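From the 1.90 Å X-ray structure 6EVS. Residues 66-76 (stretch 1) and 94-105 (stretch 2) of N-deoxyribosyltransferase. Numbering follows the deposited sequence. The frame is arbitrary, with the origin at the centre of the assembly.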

# COMPACT_ATOMS: atom_id res chain seq x y z
N ALA A 66 -4.81 -14.24 2.77
CA ALA A 66 -3.96 -15.02 3.66
C ALA A 66 -3.31 -14.14 4.73
O ALA A 66 -3.03 -12.96 4.51
CB ALA A 66 -2.85 -15.71 2.86
N ASP A 67 -3.04 -14.74 5.91
CA ASP A 67 -2.19 -14.14 6.93
C ASP A 67 -0.71 -14.27 6.59
O ASP A 67 0.09 -13.37 6.89
CB ASP A 67 -2.44 -14.80 8.29
CG ASP A 67 -3.87 -14.62 8.76
OD1 ASP A 67 -4.50 -15.64 9.17
OD2 ASP A 67 -4.37 -13.46 8.66
N ILE A 68 -0.35 -15.40 5.97
CA ILE A 68 1.04 -15.81 5.77
C ILE A 68 1.12 -16.46 4.39
O ILE A 68 0.22 -17.22 4.01
CB ILE A 68 1.49 -16.84 6.82
CG1 ILE A 68 1.48 -16.26 8.24
CG2 ILE A 68 2.85 -17.48 6.45
CD1 ILE A 68 1.43 -17.34 9.30
N THR A 69 2.19 -16.19 3.67
CA THR A 69 2.50 -16.91 2.44
C THR A 69 3.62 -17.90 2.71
O THR A 69 4.73 -17.51 3.11
CB THR A 69 2.89 -15.99 1.30
OG1 THR A 69 1.76 -15.19 0.93
CG2 THR A 69 3.47 -16.83 0.06
N PHE A 70 3.35 -19.19 2.48
CA PHE A 70 4.31 -20.27 2.71
C PHE A 70 4.78 -20.76 1.35
O PHE A 70 3.98 -21.29 0.58
CB PHE A 70 3.66 -21.40 3.52
CG PHE A 70 4.63 -22.45 3.99
CD1 PHE A 70 5.04 -22.51 5.32
CD2 PHE A 70 5.13 -23.41 3.10
CE1 PHE A 70 5.94 -23.48 5.75
CE2 PHE A 70 6.02 -24.38 3.54
CZ PHE A 70 6.42 -24.41 4.86
N GLY A 71 6.07 -20.59 1.06
CA GLY A 71 6.61 -20.88 -0.25
C GLY A 71 7.47 -22.14 -0.21
O GLY A 71 8.04 -22.48 0.83
N ILE A 72 7.55 -22.83 -1.35
CA ILE A 72 8.46 -23.96 -1.52
C ILE A 72 9.39 -23.64 -2.68
O ILE A 72 8.93 -23.44 -3.81
CB ILE A 72 7.71 -25.28 -1.75
CG1 ILE A 72 6.75 -25.56 -0.59
CG2 ILE A 72 8.71 -26.44 -1.99
CD1 ILE A 72 5.81 -26.73 -0.84
N ILE A 73 10.68 -23.53 -2.40
CA ILE A 73 11.68 -23.22 -3.41
C ILE A 73 12.71 -24.33 -3.37
O ILE A 73 13.31 -24.58 -2.32
CB ILE A 73 12.32 -21.84 -3.18
CG1 ILE A 73 11.33 -20.71 -3.49
CG2 ILE A 73 13.58 -21.70 -4.03
CD1 ILE A 73 11.09 -20.47 -4.95
N GLY A 74 12.89 -25.01 -4.49
CA GLY A 74 13.82 -26.11 -4.57
C GLY A 74 14.71 -26.00 -5.79
O GLY A 74 15.16 -24.91 -6.18
N ASP A 75 14.96 -27.15 -6.40
CA ASP A 75 15.88 -27.33 -7.53
C ASP A 75 15.13 -27.29 -8.85
O ASP A 75 15.38 -28.11 -9.73
CB ASP A 75 16.60 -28.66 -7.37
CG ASP A 75 18.06 -28.49 -7.07
OD1 ASP A 75 18.53 -27.34 -7.12
OD2 ASP A 75 18.75 -29.51 -6.80
N ASN A 76 14.23 -26.33 -9.03
CA ASN A 76 13.10 -26.54 -9.92
C ASN A 76 13.23 -25.88 -11.27
O ASN A 76 12.51 -26.27 -12.20
CB ASN A 76 11.82 -26.02 -9.25
CG ASN A 76 11.32 -26.93 -8.17
OD1 ASN A 76 11.75 -28.07 -8.06
ND2 ASN A 76 10.41 -26.42 -7.36
N LYS A 94 2.58 -9.54 3.89
CA LYS A 94 2.36 -10.88 4.42
C LYS A 94 3.69 -11.48 4.86
O LYS A 94 4.63 -11.52 4.05
CB LYS A 94 1.74 -11.79 3.35
CG LYS A 94 0.60 -11.12 2.64
CD LYS A 94 -0.52 -10.95 3.60
CE LYS A 94 -1.81 -10.53 2.85
NZ LYS A 94 -2.82 -10.20 3.90
N PRO A 95 3.81 -11.95 6.10
CA PRO A 95 5.05 -12.65 6.48
C PRO A 95 5.28 -13.84 5.55
O PRO A 95 4.36 -14.59 5.24
CB PRO A 95 4.78 -13.09 7.92
CG PRO A 95 3.90 -11.96 8.47
CD PRO A 95 2.95 -11.70 7.27
N VAL A 96 6.51 -13.97 5.06
CA VAL A 96 6.85 -15.05 4.14
C VAL A 96 7.60 -16.13 4.90
O VAL A 96 8.63 -15.86 5.52
CB VAL A 96 7.68 -14.54 2.95
CG1 VAL A 96 8.28 -15.72 2.20
CG2 VAL A 96 6.83 -13.70 2.03
N MET A 97 7.09 -17.36 4.83
CA MET A 97 7.81 -18.54 5.26
C MET A 97 8.26 -19.34 4.04
O MET A 97 7.53 -19.44 3.05
CB MET A 97 6.97 -19.43 6.19
CG MET A 97 6.72 -18.80 7.59
SD MET A 97 5.27 -19.59 8.29
CE MET A 97 5.84 -20.83 9.40
N LEU A 98 9.45 -19.91 4.11
CA LEU A 98 10.02 -20.59 2.96
C LEU A 98 10.56 -21.94 3.39
O LEU A 98 11.20 -22.07 4.44
CB LEU A 98 11.13 -19.74 2.31
CG LEU A 98 11.59 -20.13 0.91
CD1 LEU A 98 10.53 -19.77 -0.12
CD2 LEU A 98 12.92 -19.47 0.56
N PHE A 99 10.28 -22.96 2.58
CA PHE A 99 10.77 -24.31 2.78
C PHE A 99 11.60 -24.69 1.56
O PHE A 99 11.13 -24.55 0.42
CB PHE A 99 9.62 -25.30 2.99
CG PHE A 99 10.08 -26.72 3.22
CD1 PHE A 99 10.24 -27.59 2.17
CD2 PHE A 99 10.37 -27.17 4.51
CE1 PHE A 99 10.69 -28.89 2.38
CE2 PHE A 99 10.81 -28.47 4.73
CZ PHE A 99 10.96 -29.33 3.67
N SER A 100 12.83 -25.14 1.77
CA SER A 100 13.65 -25.56 0.63
C SER A 100 13.96 -27.04 0.74
O SER A 100 14.67 -27.46 1.67
CB SER A 100 14.94 -24.73 0.55
OG SER A 100 15.80 -25.19 -0.50
N PRO A 101 13.44 -27.88 -0.16
CA PRO A 101 13.73 -29.32 -0.08
C PRO A 101 15.19 -29.67 -0.33
O PRO A 101 15.62 -30.78 0.03
CB PRO A 101 12.83 -29.93 -1.18
CG PRO A 101 11.79 -28.87 -1.48
CD PRO A 101 12.47 -27.56 -1.23
N THR A 102 15.97 -28.76 -0.91
CA THR A 102 17.35 -29.04 -1.30
C THR A 102 18.39 -28.41 -0.38
O THR A 102 19.50 -28.92 -0.29
CB THR A 102 17.61 -28.54 -2.72
OG1 THR A 102 17.83 -27.12 -2.71
CG2 THR A 102 16.41 -28.84 -3.61
N GLY A 103 18.06 -27.31 0.29
CA GLY A 103 19.05 -26.61 1.09
C GLY A 103 20.12 -25.90 0.29
O GLY A 103 21.18 -25.58 0.84
N GLU A 104 19.87 -25.62 -0.99
CA GLU A 104 20.85 -24.94 -1.82
C GLU A 104 20.82 -23.43 -1.59
O GLU A 104 20.03 -22.91 -0.79
CB GLU A 104 20.61 -25.26 -3.29
CG GLU A 104 21.14 -26.61 -3.67
CD GLU A 104 20.63 -27.04 -5.01
OE1 GLU A 104 20.36 -26.15 -5.84
OE2 GLU A 104 20.52 -28.26 -5.24
N ILE A 105 21.69 -22.71 -2.30
CA ILE A 105 21.77 -21.26 -2.19
C ILE A 105 20.58 -20.63 -2.91
O ILE A 105 20.19 -21.06 -4.00
CB ILE A 105 23.11 -20.74 -2.76
CG1 ILE A 105 24.25 -20.99 -1.76
CG2 ILE A 105 23.02 -19.25 -3.09
CD1 ILE A 105 25.59 -21.31 -2.42

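Strands 68-72 and 96-99 run parallel, their axes 20° apart and 4.6 Å at closest approach. The register rests on a ladder of backbone hydrogen bonds: Thr69 N to Pro95 O (3.1 Å), Met97 N to Thr69 O (2.9 Å), Gly71 N to Met97 O (2.7 Å, nearly straight at 170°), Phe99 N to Gly71 O (2.9 Å) and Ile73 N to Phe99 O (3.0 Å).

On the face carrying Phe70, Ile72, Met97 and Phe99, the Phe70 ring spans two neighbours: its CD1 lies 3.7 Å from Met97 CB, and its CE2 3.8 Å from Phe99 CB. Met97, the residue most covered here (89 Å²), places SD 3.7 Å from Ile68 CG2 and at the edge of the Phe70 ring, 5.5 Å from its centroid.

The opposite face has its hollow at Gly71. Leu98 (chi1 t, chi2 p) bends its end into it; an ideal CB on Gly71 would sit just 3.2 Å from Leu98 CD1. Leu98 CD1 also meets Ile73 CG1 at 3.6 Å.

Beyond the strands, Pro101 CD packs 3.3 Å from Ile73 O and 3.9 Å from Gly74 CA, while Ser100 OG donates to Ile73 O (3.1 Å). At the other end, Lys94 reaches back, its NZ donating to Ala66 O at 2.8 Å.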